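Local structure of MlnE (Bacillus amyloliquefaciens subsp. plantarum, 5D2E) at residues Phe47-Ile60 with Gln223-Asn235. The protein forms the N-terminal, B-type ketoreductase part of a macrolactin assembly-line protein and binds NADP, consistent with reduction of beta-keto groups on the growing polyketide chain. Residues are numbered along the deposited sequence; the frame is centred on the assembly and turned at random.
Sequences FKGSKKFPHTKEPI and QHIADVISFEWNN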
# COMPACT_ATOMS: atom_id res chain seq x y z
N PHE A 47 -22.57 11.44 -9.85
CA PHE A 47 -22.50 10.35 -10.78
C PHE A 47 -23.66 10.47 -11.75
O PHE A 47 -24.79 10.46 -11.31
CB PHE A 47 -22.60 9.01 -10.07
CG PHE A 47 -22.46 7.86 -11.03
CD1 PHE A 47 -21.22 7.53 -11.52
CD2 PHE A 47 -23.58 7.22 -11.54
CE1 PHE A 47 -21.08 6.52 -12.45
CE2 PHE A 47 -23.45 6.18 -12.47
CZ PHE A 47 -22.18 5.84 -12.94
N LYS A 48 -23.34 10.57 -13.03
CA LYS A 48 -24.26 11.05 -14.05
C LYS A 48 -24.69 9.98 -15.07
O LYS A 48 -25.50 10.24 -15.95
CB LYS A 48 -23.55 12.19 -14.80
CG LYS A 48 -24.36 13.47 -14.99
CD LYS A 48 -24.52 13.87 -16.47
CE LYS A 48 -25.90 13.50 -16.99
NZ LYS A 48 -26.08 13.93 -18.40
N GLY A 49 -24.09 8.80 -15.02
CA GLY A 49 -24.28 7.83 -16.11
C GLY A 49 -23.52 8.21 -17.38
O GLY A 49 -22.69 9.15 -17.39
N SER A 50 -23.83 7.47 -18.45
CA SER A 50 -22.98 7.37 -19.65
C SER A 50 -23.65 6.44 -20.71
O SER A 50 -24.63 5.74 -20.43
CB SER A 50 -21.62 6.73 -19.27
OG SER A 50 -21.82 5.36 -18.90
N LYS A 51 -23.08 6.37 -21.90
CA LYS A 51 -23.40 5.24 -22.81
C LYS A 51 -23.08 3.90 -22.09
O LYS A 51 -22.28 3.86 -21.14
CB LYS A 51 -22.56 5.33 -24.07
CG LYS A 51 -22.64 6.70 -24.79
CD LYS A 51 -23.17 6.63 -26.24
CE LYS A 51 -22.25 7.35 -27.23
NZ LYS A 51 -20.88 6.74 -27.21
N LYS A 52 -23.65 2.81 -22.57
CA LYS A 52 -23.49 1.54 -21.94
C LYS A 52 -22.31 0.71 -22.46
O LYS A 52 -21.78 -0.12 -21.73
CB LYS A 52 -24.76 0.77 -22.10
CG LYS A 52 -25.93 1.46 -21.48
CD LYS A 52 -27.22 0.84 -21.97
CE LYS A 52 -27.59 -0.39 -21.16
NZ LYS A 52 -28.48 -0.03 -20.00
N PHE A 53 -21.88 0.90 -23.71
CA PHE A 53 -20.95 -0.05 -24.32
C PHE A 53 -19.50 0.41 -24.24
O PHE A 53 -19.22 1.60 -24.22
CB PHE A 53 -21.27 -0.31 -25.81
CG PHE A 53 -22.64 -0.91 -26.10
CD1 PHE A 53 -23.42 -1.52 -25.11
CD2 PHE A 53 -23.13 -0.84 -27.38
CE1 PHE A 53 -24.65 -2.07 -25.40
CE2 PHE A 53 -24.38 -1.36 -27.67
CZ PHE A 53 -25.13 -1.98 -26.71
N PRO A 54 -18.55 -0.55 -24.31
CA PRO A 54 -17.15 -0.21 -24.53
C PRO A 54 -16.99 0.63 -25.81
O PRO A 54 -17.85 0.55 -26.70
CB PRO A 54 -16.49 -1.57 -24.67
CG PRO A 54 -17.43 -2.58 -24.13
CD PRO A 54 -18.80 -2.00 -24.28
N HIS A 55 -15.90 1.37 -25.92
CA HIS A 55 -15.65 2.24 -27.10
C HIS A 55 -15.20 1.52 -28.38
O HIS A 55 -15.28 2.09 -29.44
CB HIS A 55 -14.63 3.37 -26.79
CG HIS A 55 -15.27 4.69 -26.45
ND1 HIS A 55 -14.81 5.50 -25.43
CD2 HIS A 55 -16.35 5.32 -26.97
CE1 HIS A 55 -15.57 6.57 -25.34
NE2 HIS A 55 -16.51 6.49 -26.26
N THR A 56 -14.69 0.29 -28.26
CA THR A 56 -14.39 -0.57 -29.42
C THR A 56 -15.29 -1.77 -29.34
O THR A 56 -15.85 -2.06 -28.28
CB THR A 56 -12.95 -1.08 -29.40
OG1 THR A 56 -12.78 -1.93 -28.25
CG2 THR A 56 -12.00 0.10 -29.30
N LYS A 57 -15.46 -2.45 -30.46
CA LYS A 57 -16.34 -3.57 -30.49
C LYS A 57 -15.51 -4.85 -30.43
O LYS A 57 -15.24 -5.48 -31.44
CB LYS A 57 -17.22 -3.48 -31.73
CG LYS A 57 -18.19 -4.64 -31.89
CD LYS A 57 -19.32 -4.29 -32.87
CE LYS A 57 -18.80 -3.89 -34.24
NZ LYS A 57 -19.92 -3.55 -35.16
N GLU A 58 -15.09 -5.22 -29.22
CA GLU A 58 -14.20 -6.32 -28.99
C GLU A 58 -14.68 -7.10 -27.77
O GLU A 58 -15.44 -6.57 -27.00
CB GLU A 58 -12.80 -5.77 -28.75
CG GLU A 58 -12.11 -5.32 -30.03
CD GLU A 58 -10.77 -4.77 -29.68
OE1 GLU A 58 -9.81 -5.54 -29.60
OE2 GLU A 58 -10.71 -3.58 -29.34
N PRO A 59 -14.24 -8.37 -27.62
CA PRO A 59 -14.72 -9.23 -26.55
C PRO A 59 -14.40 -8.65 -25.16
O PRO A 59 -13.42 -7.94 -24.96
CB PRO A 59 -14.01 -10.55 -26.81
CG PRO A 59 -13.65 -10.51 -28.29
CD PRO A 59 -13.32 -9.07 -28.53
N ILE A 60 -15.34 -8.85 -24.27
CA ILE A 60 -15.27 -8.48 -22.87
C ILE A 60 -15.09 -9.77 -22.03
O ILE A 60 -15.80 -10.78 -22.26
CB ILE A 60 -16.58 -7.83 -22.47
CG1 ILE A 60 -16.79 -6.58 -23.29
CG2 ILE A 60 -16.63 -7.59 -20.95
CD1 ILE A 60 -18.25 -6.10 -23.20
N GLN A 223 -27.41 -3.40 -10.81
CA GLN A 223 -27.48 -2.43 -11.86
C GLN A 223 -26.55 -1.25 -11.65
O GLN A 223 -26.02 -0.75 -12.64
CB GLN A 223 -28.92 -1.94 -12.09
CG GLN A 223 -29.06 -0.98 -13.24
CD GLN A 223 -28.74 -1.63 -14.61
OE1 GLN A 223 -29.12 -2.80 -14.90
NE2 GLN A 223 -28.00 -0.88 -15.46
N HIS A 224 -26.43 -0.73 -10.43
CA HIS A 224 -25.50 0.41 -10.21
C HIS A 224 -24.05 -0.02 -10.53
O HIS A 224 -23.26 0.74 -11.06
CB HIS A 224 -25.54 0.92 -8.76
CG HIS A 224 -26.70 1.82 -8.42
ND1 HIS A 224 -27.56 1.55 -7.37
CD2 HIS A 224 -27.10 3.00 -8.94
CE1 HIS A 224 -28.47 2.51 -7.29
NE2 HIS A 224 -28.21 3.41 -8.22
N ILE A 225 -23.72 -1.27 -10.25
CA ILE A 225 -22.39 -1.78 -10.60
C ILE A 225 -22.20 -1.76 -12.13
O ILE A 225 -21.19 -1.27 -12.65
CB ILE A 225 -22.15 -3.15 -10.03
CG1 ILE A 225 -22.22 -3.10 -8.51
CG2 ILE A 225 -20.75 -3.61 -10.48
CD1 ILE A 225 -22.06 -4.41 -7.79
N ALA A 226 -23.19 -2.26 -12.86
CA ALA A 226 -23.12 -2.25 -14.28
C ALA A 226 -22.95 -0.90 -14.75
O ALA A 226 -22.21 -0.65 -15.76
CB ALA A 226 -24.34 -2.87 -14.89
N ASP A 227 -23.68 0.05 -14.13
CA ASP A 227 -23.52 1.42 -14.58
C ASP A 227 -22.14 2.01 -14.34
O ASP A 227 -21.67 2.82 -15.11
CB ASP A 227 -24.62 2.30 -13.97
CG ASP A 227 -26.04 1.97 -14.57
OD1 ASP A 227 -26.15 1.62 -15.78
OD2 ASP A 227 -26.96 1.99 -13.78
N VAL A 228 -21.53 1.64 -13.24
CA VAL A 228 -20.13 2.07 -12.98
C VAL A 228 -19.17 1.49 -14.00
O VAL A 228 -18.32 2.21 -14.54
CB VAL A 228 -19.68 1.67 -11.57
CG1 VAL A 228 -18.17 1.85 -11.42
CG2 VAL A 228 -20.41 2.52 -10.57
N ILE A 229 -19.37 0.21 -14.35
CA ILE A 229 -18.53 -0.39 -15.42
C ILE A 229 -18.67 0.37 -16.74
O ILE A 229 -17.66 0.73 -17.38
CB ILE A 229 -18.86 -1.89 -15.57
CG1 ILE A 229 -18.45 -2.63 -14.29
CG2 ILE A 229 -18.20 -2.50 -16.75
CD1 ILE A 229 -19.01 -4.04 -14.16
N SER A 230 -19.91 0.63 -17.15
CA SER A 230 -20.10 1.39 -18.38
C SER A 230 -19.50 2.79 -18.34
O SER A 230 -19.04 3.32 -19.35
CB SER A 230 -21.59 1.45 -18.72
OG SER A 230 -22.11 0.13 -19.06
N PHE A 231 -19.59 3.43 -17.18
CA PHE A 231 -19.05 4.74 -17.00
C PHE A 231 -17.53 4.68 -17.16
O PHE A 231 -16.92 5.52 -17.83
CB PHE A 231 -19.45 5.27 -15.61
CG PHE A 231 -18.97 6.67 -15.33
CD1 PHE A 231 -19.73 7.79 -15.75
CD2 PHE A 231 -17.79 6.89 -14.62
CE1 PHE A 231 -19.30 9.08 -15.48
CE2 PHE A 231 -17.34 8.20 -14.38
CZ PHE A 231 -18.10 9.29 -14.82
N GLU A 232 -16.92 3.67 -16.55
CA GLU A 232 -15.46 3.50 -16.68
C GLU A 232 -15.08 3.28 -18.15
O GLU A 232 -14.08 3.86 -18.67
CB GLU A 232 -14.98 2.31 -15.80
CG GLU A 232 -14.95 2.64 -14.32
CD GLU A 232 -13.70 3.42 -13.93
OE1 GLU A 232 -12.77 3.45 -14.77
OE2 GLU A 232 -13.64 3.95 -12.81
N TRP A 233 -15.85 2.43 -18.83
CA TRP A 233 -15.53 2.16 -20.26
C TRP A 233 -15.56 3.39 -21.12
O TRP A 233 -14.89 3.45 -22.16
CB TRP A 233 -16.52 1.20 -20.85
CG TRP A 233 -16.34 -0.19 -20.43
CD1 TRP A 233 -15.18 -0.79 -20.00
CD2 TRP A 233 -17.32 -1.22 -20.46
NE1 TRP A 233 -15.40 -2.14 -19.75
CE2 TRP A 233 -16.70 -2.42 -20.02
CE3 TRP A 233 -18.68 -1.24 -20.78
CZ2 TRP A 233 -17.39 -3.62 -19.94
CZ3 TRP A 233 -19.36 -2.41 -20.68
CH2 TRP A 233 -18.72 -3.60 -20.26
N ASN A 234 -16.34 4.37 -20.70
CA ASN A 234 -16.53 5.58 -21.47
C ASN A 234 -15.83 6.85 -20.92
O ASN A 234 -16.12 7.91 -21.43
CB ASN A 234 -18.04 5.79 -21.64
CG ASN A 234 -18.63 4.82 -22.65
OD1 ASN A 234 -18.38 4.95 -23.84
ND2 ASN A 234 -19.37 3.81 -22.18
N ASN A 235 -14.90 6.76 -19.96
CA ASN A 235 -14.30 7.99 -19.33
C ASN A 235 -12.95 8.57 -19.89
O ASN A 235 -12.02 7.87 -20.28
CB ASN A 235 -14.19 7.82 -17.82
CG ASN A 235 -13.01 6.95 -17.39
OD1 ASN A 235 -12.13 6.59 -18.19
ND2 ASN A 235 -12.98 6.61 -16.09
O HOH W 1 -23.13 4.57 -16.82
O HOH W 2 -14.20 1.41 -23.50
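Pro54 lies on the indole of Trp233 where an irregular linker, leading into strand 60-64, runs along helix 222-233 toward its C-terminal end, in the Rossmann-like half that lacks the NADP site; in ketoreductases of modular synthases this half is the structural subdomain. The contact illustrates how a linker without regular structure can be held by both packing and polar bonds. In the apolar part, Pro54 CG sits 3.8 Å from the centroid of the indole's six-membered ring, a CH-pi contact over the face, while Ile229 CG2 backs the opposite face. Ile60, which begins the strand, reaches Trp233 CH2 from across with CD1, at 3.9 Å. Farther back along the helix, Phe47 sets CE1 over one face of the Phe231 ring, their planes 53° apart.

The two direct hydrogen bonds from the helix side end on linker carbonyls. Ser230 OG donates to Lys52 O at 2.7 Å and also bonds Gln76 on helix 70-76. Asn234 ND2, just past the helix end, donates to Ser230 O at 2.9 Å and, from above the carbonyl plane, to Phe53 O at 3.0 Å, tying helix to linker. One water bridges His55 N and Trp233 O; another donates to both Ser50 OG and, at 2.8 Å, Asp227 O.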